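Local structure of fibronectin type III domain-containing protein (Simiduia agarivorans, 6P2K) at residues 580-585 with 594-599; 611-616 with 631-636; 686-691 with 712-717. The protein is a glycoside hydrolase of family GH74 that probably cleaves the glucan backbone of xyloglucan through its tandem seven-bladed beta-propellers. One frame throughout, in Å; residues are numbered along the deposited sequence.

Contact 1: residues 580-585 with 594-599; sequences EKVVFF and VWRGEQ
F585 and W595 form a hydrogen-bonded pair in an antiparallel beta hairpin, strands 582-588 and 593-599 of one propeller blade. V583 with G597 is the next such pair, and Q599 N bonds to K581 O beyond it; the axes of segments 582-585 and 594-599 approach to 4.7 Å. On the face carrying V583 and F585, the F585 side chain lies alongside W595, pointing the same way. W595 CB lies over one face of the F585 ring, toward its rim and 3.5 Å from F585 CE1, a CH-pi contact. The five-membered ring of W595 is nearly parallel to the F585 ring (planes 21° apart) but slid aside, hence the two barely overlap.

On the face of V582, F584 and E598, R596 has its CG anti to its backbone N (chi1 174°) and its chain extended to NE. It runs beside F584, pointing the same way, with R596 CG 3.5 Å from F584 CE2. R596 NH2 passes 3.8 Å from V582 CG2 and reaches E598 OE2 at 2.9 Å, an oxygen that NH1 also meets, while NE forms a salt bridge with E656. An alanine in place of this arginine would probably leave E598 and E656 without this shared positive mate and open a gap beside F584 CE2. At the open end of the hairpin, away from its turn, one water donates to E580 O at 2.8 Å and to Q599 OE1 at 2.6 Å.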
loop_
_atom_site.group_PDB
_atom_site.type_symbol
_atom_site.label_atom_id
_atom_site.label_comp_id
_atom_site.label_asym_id
_atom_site.label_seq_id
_atom_site.Cartn_x
_atom_site.Cartn_y
_atom_site.Cartn_z
ATOM N N GLU B 580 9.345 9.105 37.841
ATOM C CA GLU B 580 9.432 9.973 36.673
ATOM C C GLU B 580 9.222 11.443 37.010
ATOM O O GLU B 580 9.419 12.290 36.132
ATOM C CB GLU B 580 8.442 9.522 35.592
ATOM C CG GLU B 580 6.972 9.735 35.902
ATOM C CD GLU B 580 6.073 9.260 34.765
ATOM O OE1 GLU B 580 5.414 8.210 34.922
ATOM O OE2 GLU B 580 6.032 9.931 33.710
ATOM N N LYS B 581 8.857 11.771 38.250
ATOM C CA LYS B 581 8.727 13.157 38.686
ATOM C C LYS B 581 10.036 13.764 39.177
ATOM O O LYS B 581 10.032 14.918 39.617
ATOM C CB LYS B 581 7.688 13.281 39.807
ATOM C CG LYS B 581 6.285 12.834 39.449
ATOM C CD LYS B 581 5.379 12.965 40.660
ATOM C CE LYS B 581 3.941 13.226 40.262
ATOM N NZ LYS B 581 3.206 11.961 40.005
ATOM N N VAL B 582 11.143 13.026 39.136
ATOM C CA VAL B 582 12.426 13.511 39.631
ATOM C C VAL B 582 13.463 13.343 38.531
ATOM O O VAL B 582 13.522 12.292 37.882
ATOM C CB VAL B 582 12.869 12.772 40.910
ATOM C CG1 VAL B 582 14.266 13.208 41.321
ATOM C CG2 VAL B 582 11.883 13.034 42.038
ATOM N N VAL B 583 14.272 14.379 38.317
ATOM C CA VAL B 583 15.322 14.364 37.307
ATOM C C VAL B 583 16.539 15.098 37.856
ATOM O O VAL B 583 16.407 16.108 38.556
ATOM C CB VAL B 583 14.839 14.989 35.979
ATOM C CG1 VAL B 583 14.529 16.471 36.151
ATOM C CG2 VAL B 583 15.866 14.777 34.878
ATOM N N PHE B 584 17.723 14.572 37.556
ATOM C CA PHE B 584 18.985 15.214 37.883
ATOM C C PHE B 584 19.718 15.566 36.595
ATOM O O PHE B 584 19.468 14.981 35.539
ATOM C CB PHE B 584 19.886 14.313 38.743
ATOM C CG PHE B 584 19.200 13.716 39.938
ATOM C CD1 PHE B 584 18.507 12.519 39.832
ATOM C CD2 PHE B 584 19.269 14.336 41.173
ATOM C CE1 PHE B 584 17.883 11.959 40.933
ATOM C CE2 PHE B 584 18.643 13.784 42.279
ATOM C CZ PHE B 584 17.951 12.593 42.157
ATOM N N PHE B 585 20.630 16.530 36.691
ATOM C CA PHE B 585 21.532 16.810 35.582
ATOM C C PHE B 585 22.743 17.561 36.108
ATOM O O PHE B 585 22.701 18.181 37.175
ATOM C CB PHE B 585 20.842 17.597 34.455
ATOM C CG PHE B 585 20.469 19.013 34.813
ATOM C CD1 PHE B 585 19.285 19.287 35.478
ATOM C CD2 PHE B 585 21.281 20.073 34.442
ATOM C CE1 PHE B 585 18.929 20.586 35.787
ATOM C CE2 PHE B 585 20.931 21.374 34.753
ATOM C CZ PHE B 585 19.754 21.630 35.427
ATOM N N VAL B 594 25.554 19.625 40.188
ATOM C CA VAL B 594 24.456 18.673 40.048
ATOM C C VAL B 594 23.171 19.349 40.507
ATOM O O VAL B 594 23.082 19.841 41.636
ATOM C CB VAL B 594 24.721 17.387 40.844
ATOM C CG1 VAL B 594 23.565 16.413 40.666
ATOM C CG2 VAL B 594 26.031 16.753 40.406
ATOM N N TRP B 595 22.180 19.389 39.625
ATOM C CA TRP B 595 20.885 19.977 39.919
ATOM C C TRP B 595 19.835 18.875 40.009
ATOM O O TRP B 595 19.969 17.817 39.387
ATOM C CB TRP B 595 20.492 20.992 38.839
ATOM C CG TRP B 595 21.125 22.336 39.015
ATOM C CD1 TRP B 595 22.444 22.647 38.859
ATOM C CD2 TRP B 595 20.461 23.556 39.371
ATOM N NE1 TRP B 595 22.644 23.988 39.101
ATOM C CE2 TRP B 595 21.444 24.567 39.417
ATOM C CE3 TRP B 595 19.132 23.890 39.652
ATOM C CZ2 TRP B 595 21.140 25.890 39.743
ATOM C CZ3 TRP B 595 18.831 25.204 39.973
ATOM C CH2 TRP B 595 19.831 26.188 40.015
ATOM N N ARG B 596 18.788 19.128 40.789
ATOM C CA ARG B 596 17.695 18.177 40.945
ATOM C C ARG B 596 16.370 18.894 40.750
ATOM O O ARG B 596 16.123 19.928 41.381
ATOM C CB ARG B 596 17.732 17.509 42.317
ATOM C CG ARG B 596 16.540 16.612 42.608
ATOM C CD ARG B 596 16.532 16.236 44.083
ATOM N NE ARG B 596 15.475 15.298 44.448
ATOM C CZ ARG B 596 14.244 15.654 44.805
ATOM N NH1 ARG B 596 13.901 16.936 44.838
ATOM N NH2 ARG B 596 13.354 14.727 45.132
ATOM N N GLY B 597 15.530 18.352 39.877
ATOM C CA GLY B 597 14.202 18.888 39.622
ATOM C C GLY B 597 13.142 17.912 40.098
ATOM O O GLY B 597 13.290 16.696 39.938
ATOM N N GLU B 598 12.075 18.452 40.683
ATOM C CA GLU B 598 10.985 17.648 41.217
ATOM C C GLU B 598 9.662 18.220 40.734
ATOM O O GLU B 598 9.363 19.393 40.984
ATOM C CB GLU B 598 11.026 17.611 42.747
ATOM C CG GLU B 598 9.976 16.710 43.369
ATOM C CD GLU B 598 9.999 16.756 44.883
ATOM O OE1 GLU B 598 9.204 17.520 45.474
ATOM O OE2 GLU B 598 10.820 16.031 45.482
ATOM N N GLN B 599 8.874 17.393 40.052
ATOM C CA GLN B 599 7.552 17.801 39.600
ATOM C C GLN B 599 6.566 17.746 40.758
ATOM O O GLN B 599 6.557 16.789 41.536
ATOM C CB GLN B 599 7.080 16.900 38.460
ATOM C CG GLN B 599 5.773 17.328 37.825
ATOM C CD GLN B 599 5.461 16.539 36.566
ATOM O OE1 GLN B 599 5.732 15.341 36.487
ATOM N NE2 GLN B 599 4.892 17.212 35.571
HETATM O O HOH W 1 7.349 13.854 35.040
#

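Contact 2: residues 611-616 with 631-636; sequences LASSGW and LMSFAK
S614 and K636 hold the close end of this contact, exchanging two backbone hydrogen bonds as an antiparallel pair. S614 N reaches K636 O at 3.0 Å, and K636 N returns to S614 O at 3.1 Å, the latter bond the straighter of the two (154° against 139° at the hydrogen). Their side chains share one face of the sheet: S614 OG touches both K636 CG and K636 CE at 3.3 Å. K636 CG lies between its own backbone N and the carbonyl carbon (chi1 81°), which places it beside that hydroxyl. This pair is partly exposed, and K636 NZ finds its polar partner in N646. Just inward, A635 CB presses on S614 O at 3.4 Å and on S613 CB at 3.7 Å.

Beyond S613 the fit slackens. S613 OG and S633 OG are 4.4 Å apart, too far to bond, and the remaining touch is L611 CD2 on S633 OG at 3.7 Å; V594 packs against all three of these residues. The looser end is therefore buried, whereas the tight end lies nearer solvent. At 635-636 the chain turns a corner, leaves strand 628-634 and its sheet, and pairs with the edge strand 605-615 of the neighbouring sheet, a backbone link between two neighbouring blades of the beta-propeller.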
loop_
_atom_site.group_PDB
_atom_site.type_symbol
_atom_site.label_atom_id
_atom_site.label_comp_id
_atom_site.label_asym_id
_atom_site.label_seq_id
_atom_site.Cartn_x
_atom_site.Cartn_y
_atom_site.Cartn_z
ATOM N N LEU B 611 24.717 19.783 44.494
ATOM C CA LEU B 611 26.157 19.628 44.654
ATOM C C LEU B 611 26.842 20.789 43.950
ATOM O O LEU B 611 26.585 21.036 42.770
ATOM C CB LEU B 611 26.648 18.292 44.079
ATOM C CG LEU B 611 28.135 18.002 44.322
ATOM C CD1 LEU B 611 28.405 17.741 45.803
ATOM C CD2 LEU B 611 28.620 16.840 43.472
ATOM N N ALA B 612 27.708 21.496 44.672
ATOM C CA ALA B 612 28.434 22.629 44.099
ATOM C C ALA B 612 29.686 22.122 43.380
ATOM O O ALA B 612 30.825 22.398 43.760
ATOM C CB ALA B 612 28.780 23.644 45.181
ATOM N N SER B 613 29.447 21.351 42.321
ATOM C CA SER B 613 30.503 20.819 41.477
ATOM C C SER B 613 30.690 21.728 40.262
ATOM O O SER B 613 30.022 22.756 40.114
ATOM C CB SER B 613 30.180 19.381 41.058
ATOM O OG SER B 613 28.816 19.254 40.702
ATOM N N SER B 614 31.625 21.350 39.391
ATOM C CA SER B 614 31.882 22.107 38.172
ATOM C C SER B 614 32.714 21.257 37.219
ATOM O O SER B 614 33.206 20.183 37.574
ATOM C CB SER B 614 32.585 23.434 38.476
ATOM O OG SER B 614 33.829 23.216 39.116
ATOM N N GLY B 615 32.873 21.763 35.995
ATOM C CA GLY B 615 33.601 21.058 34.956
ATOM C C GLY B 615 32.815 20.978 33.663
ATOM O O GLY B 615 31.621 20.669 33.683
ATOM N N TRP B 616 33.470 21.246 32.528
ATOM C CA TRP B 616 32.752 21.310 31.256
ATOM C C TRP B 616 32.172 19.958 30.855
ATOM O O TRP B 616 31.136 19.906 30.179
ATOM C CB TRP B 616 33.675 21.838 30.155
ATOM C CG TRP B 616 33.016 21.938 28.801
ATOM C CD1 TRP B 616 33.374 21.271 27.662
ATOM C CD2 TRP B 616 31.892 22.756 28.450
ATOM N NE1 TRP B 616 32.541 21.624 26.625
ATOM C CE2 TRP B 616 31.623 22.534 27.083
ATOM C CE3 TRP B 616 31.088 23.656 29.157
ATOM C CZ2 TRP B 616 30.583 23.177 26.411
ATOM C CZ3 TRP B 616 30.054 24.292 28.491
ATOM C CH2 TRP B 616 29.809 24.046 27.130
ATOM N N LEU B 631 23.277 8.074 43.356
ATOM C CA LEU B 631 23.503 9.284 42.576
ATOM C C LEU B 631 24.998 9.553 42.564
ATOM O O LEU B 631 25.590 9.817 43.617
ATOM C CB LEU B 631 22.737 10.474 43.162
ATOM C CG LEU B 631 22.690 11.761 42.337
ATOM C CD1 LEU B 631 21.859 11.568 41.072
ATOM C CD2 LEU B 631 22.137 12.907 43.171
ATOM N N MET B 632 25.606 9.481 41.382
ATOM C CA MET B 632 27.055 9.501 41.235
ATOM C C MET B 632 27.468 10.657 40.338
ATOM O O MET B 632 26.925 10.828 39.239
ATOM C CB MET B 632 27.550 8.170 40.664
ATOM C CG MET B 632 29.056 8.031 40.581
ATOM S SD MET B 632 29.726 8.519 38.973
ATOM C CE MET B 632 29.126 7.182 37.942
ATOM N N SER B 633 28.436 11.441 40.804
ATOM C CA SER B 633 28.934 12.604 40.084
ATOM C C SER B 633 30.405 12.429 39.744
ATOM O O SER B 633 31.203 12.011 40.590
ATOM C CB SER B 633 28.745 13.877 40.921
ATOM O OG SER B 633 29.566 14.939 40.454
ATOM N N PHE B 634 30.758 12.766 38.508
ATOM C CA PHE B 634 32.146 12.832 38.060
ATOM C C PHE B 634 32.411 14.281 37.680
ATOM O O PHE B 634 31.911 14.759 36.656
ATOM C CB PHE B 634 32.404 11.889 36.888
ATOM C CG PHE B 634 33.784 12.011 36.295
ATOM C CD1 PHE B 634 34.909 11.993 37.104
ATOM C CD2 PHE B 634 33.951 12.136 34.922
ATOM C CE1 PHE B 634 36.176 12.100 36.556
ATOM C CE2 PHE B 634 35.214 12.242 34.367
ATOM C CZ PHE B 634 36.329 12.224 35.184
ATOM N N ALA B 635 33.178 14.977 38.511
ATOM C CA ALA B 635 33.346 16.417 38.383
ATOM C C ALA B 635 34.461 16.843 39.325
ATOM O O ALA B 635 34.986 16.040 40.099
ATOM C CB ALA B 635 32.047 17.163 38.711
ATOM N N LYS B 636 34.821 18.118 39.248
ATOM C CA LYS B 636 35.685 18.731 40.242
ATOM C C LYS B 636 34.842 19.523 41.234
ATOM O O LYS B 636 33.676 19.834 40.985
ATOM C CB LYS B 636 36.737 19.635 39.583
ATOM C CG LYS B 636 36.258 21.027 39.209
ATOM C CD LYS B 636 37.375 21.823 38.543
ATOM C CE LYS B 636 37.136 23.326 38.624
ATOM N NZ LYS B 636 38.271 24.024 39.305
#

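Contact 3: residues 686-691 with 712-717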
loop_
_atom_site.group_PDB
_atom_site.type_symbol
_atom_site.label_atom_id
_atom_site.label_comp_id
_atom_site.label_asym_id
_atom_site.label_seq_id
_atom_site.Cartn_x
_atom_site.Cartn_y
_atom_site.Cartn_z
ATOM N N ASN B 686 54.327 15.632 34.434
ATOM C CA ASN B 686 54.256 16.853 35.226
ATOM C C ASN B 686 53.188 17.815 34.724
ATOM O O ASN B 686 52.807 18.732 35.459
ATOM C CB ASN B 686 55.617 17.543 35.227
ATOM C CG ASN B 686 56.215 17.629 33.843
ATOM O OD1 ASN B 686 56.855 16.687 33.375
ATOM N ND2 ASN B 686 55.999 18.752 33.173
ATOM N N ARG B 687 52.703 17.635 33.494
ATOM C CA ARG B 687 51.618 18.454 32.970
ATOM C C ARG B 687 50.247 17.814 33.124
ATOM O O ARG B 687 49.238 18.512 32.976
ATOM C CB ARG B 687 51.832 18.757 31.481
ATOM C CG ARG B 687 53.272 18.853 31.028
ATOM C CD ARG B 687 53.328 19.559 29.687
ATOM N NE ARG B 687 54.683 19.666 29.161
ATOM C CZ ARG B 687 55.146 20.733 28.518
ATOM N NH1 ARG B 687 54.361 21.788 28.331
ATOM N NH2 ARG B 687 56.393 20.751 28.069
ATOM N N PHE B 688 50.185 16.515 33.407
ATOM C CA PHE B 688 48.916 15.804 33.388
ATOM C C PHE B 688 47.997 16.301 34.495
ATOM O O PHE B 688 48.391 16.374 35.660
ATOM C CB PHE B 688 49.139 14.301 33.537
ATOM C CG PHE B 688 47.863 13.503 33.540
ATOM C CD1 PHE B 688 47.191 13.246 32.357
ATOM C CD2 PHE B 688 47.332 13.019 34.725
ATOM C CE1 PHE B 688 46.014 12.514 32.356
ATOM C CE2 PHE B 688 46.159 12.291 34.730
ATOM C CZ PHE B 688 45.499 12.037 33.544
ATOM N N LYS B 689 46.765 16.633 34.122
ATOM C CA LYS B 689 45.718 16.994 35.064
ATOM C C LYS B 689 44.697 15.866 35.125
ATOM O O LYS B 689 44.320 15.301 34.094
ATOM C CB LYS B 689 45.043 18.309 34.663
ATOM C CG LYS B 689 46.031 19.447 34.421
ATOM C CD LYS B 689 45.323 20.743 34.056
ATOM C CE LYS B 689 44.624 20.640 32.707
ATOM N NZ LYS B 689 45.600 20.565 31.582
ATOM N N PHE B 690 44.264 15.529 36.340
ATOM C CA PHE B 690 43.320 14.429 36.539
ATOM C C PHE B 690 41.908 14.942 36.284
ATOM O O PHE B 690 41.125 15.210 37.200
ATOM C CB PHE B 690 43.467 13.838 37.934
ATOM C CG PHE B 690 44.585 12.845 38.052
ATOM C CD1 PHE B 690 45.879 13.266 38.308
ATOM C CD2 PHE B 690 44.345 11.490 37.892
ATOM C CE1 PHE B 690 46.915 12.356 38.414
ATOM C CE2 PHE B 690 45.376 10.573 37.996
ATOM C CZ PHE B 690 46.662 11.006 38.255
ATOM N N THR B 691 41.586 15.086 34.997
ATOM C CA THR B 691 40.240 15.449 34.574
ATOM C C THR B 691 39.651 14.330 33.724
ATOM O O THR B 691 40.125 13.189 33.773
ATOM C CB THR B 691 40.243 16.761 33.784
ATOM O OG1 THR B 691 41.141 16.652 32.673
ATOM C CG2 THR B 691 40.689 17.911 34.663
ATOM N N TYR B 712 46.313 17.366 26.377
ATOM C CA TYR B 712 47.454 16.666 25.814
ATOM C C TYR B 712 47.103 15.296 25.252
ATOM O O TYR B 712 48.010 14.571 24.830
ATOM C CB TYR B 712 48.563 16.516 26.871
ATOM C CG TYR B 712 48.835 17.781 27.653
ATOM C CD1 TYR B 712 49.479 18.861 27.064
ATOM C CD2 TYR B 712 48.447 17.895 28.981
ATOM C CE1 TYR B 712 49.732 20.023 27.774
ATOM C CE2 TYR B 712 48.692 19.051 29.702
ATOM C CZ TYR B 712 49.335 20.112 29.093
ATOM O OH TYR B 712 49.584 21.266 29.805
ATOM N N GLN B 713 45.819 14.924 25.232
ATOM C CA GLN B 713 45.372 13.619 24.736
ATOM C C GLN B 713 46.033 12.479 25.505
ATOM O O GLN B 713 46.439 11.468 24.931
ATOM C CB GLN B 713 45.623 13.475 23.233
ATOM C CG GLN B 713 44.945 14.533 22.389
ATOM C CD GLN B 713 45.512 14.601 20.985
ATOM O OE1 GLN B 713 45.252 15.549 20.245
ATOM N NE2 GLN B 713 46.295 13.591 20.612
ATOM N N LEU B 714 46.143 12.644 26.818
ATOM C CA LEU B 714 46.738 11.645 27.692
ATOM C C LEU B 714 45.644 10.984 28.515
ATOM O O LEU B 714 44.870 11.669 29.194
ATOM C CB LEU B 714 47.790 12.275 28.605
ATOM C CG LEU B 714 48.978 12.901 27.871
ATOM C CD1 LEU B 714 49.827 13.731 28.822
ATOM C CD2 LEU B 714 49.815 11.817 27.207
ATOM N N GLY B 715 45.574 9.659 28.442
ATOM C CA GLY B 715 44.640 8.906 29.254
ATOM C C GLY B 715 45.352 8.139 30.346
ATOM O O GLY B 715 46.217 7.304 30.059
ATOM N N TYR B 716 45.014 8.418 31.607
ATOM C CA TYR B 716 45.679 7.722 32.703
ATOM C C TYR B 716 45.221 6.272 32.789
ATOM O O TYR B 716 46.043 5.356 32.894
ATOM C CB TYR B 716 45.430 8.439 34.032
ATOM C CG TYR B 716 46.372 7.954 35.105
ATOM C CD1 TYR B 716 46.110 6.789 35.815
ATOM C CD2 TYR B 716 47.546 8.640 35.384
ATOM C CE1 TYR B 716 46.986 6.327 36.780
ATOM C CE2 TYR B 716 48.426 8.187 36.351
ATOM C CZ TYR B 716 48.140 7.030 37.044
ATOM O OH TYR B 716 49.011 6.574 38.007
ATOM N N GLY B 717 43.911 6.047 32.758
ATOM C CA GLY B 717 43.392 4.700 32.876
ATOM C C GLY B 717 41.895 4.638 33.085
ATOM O O GLY B 717 41.257 5.643 33.413
HETATM O O HOH W 2 48.485 21.361 32.400
HETATM O O HOH W 3 51.989 22.587 29.623
#
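F688 and Y716 bring together a loop, residues 686-691, and the start of strand 714-723 in a beta-propeller blade, forming with F690 an aromatic cluster. The principal bump is the F688 ring, which fills the hollow between L714 and Y716; its CG is anti to the backbone N (chi1 179°), carrying the ring out from the loop. Its CZ abuts Y716 CB at 3.6 Å; its CE1 points at L714 O, 3.5 Å away and near the ring plane. L714 CB fits beside F688 CD1, the two side chains sliding past each other in opposite directions.

F690 is the second bump. Its CE2 stands over one face of the Y716 ring, offset toward the rim, and its CZ is 3.8 Å from Y716 CD2. The ring planes are inclined at 44°. F688 CE2 in turn lies over the centre of the F690 ring, which interlocks the three rings. M670 of helix 666-672 packs on F690 and Y716, and the Y716 hydroxyl bonds to R673 O.

At the other end two waters enter the contact. The Y712 and R687 side chains cross at about a right angle, with R687 CB resting 3.6 Å from Y712 CE2. K689 also reaches Y712, but its NZ has its charged partners in D709 and D711. One water links R687 O, K689 NZ and Y712 OH without any direct hydrogen bond across the segments. F131, whose ring meets that of Y712, comes from far earlier in the chain, consistent with a position where the two propellers approach. A second water lies 2.7 Å from Y712 OH and accepts from R687 NH1 at 2.8 Å, in the plane of the guanidinium.

Contacts 1, 2 and 3 follow one another along the chain, each closing before the next opens. Contacts 1 and 2 have centres about 15 Å apart and share a sheet, since strands 593-599 and 605-615 are neighbours in it; V594 N lies 3.1 Å from L611 O, a probable hydrogen bond, and F584 packs on L631 of the following sheet. The strand of contact 3 belongs to a later sheet, on which loop 686-691 packs; its centre is about 18 Å from that of contact 2, which it touches lightly through F634 and T691. Contacts 1 and 3 do not touch. The series is consistent with consecutive blades in the C-terminal part of this chain being tied to one another.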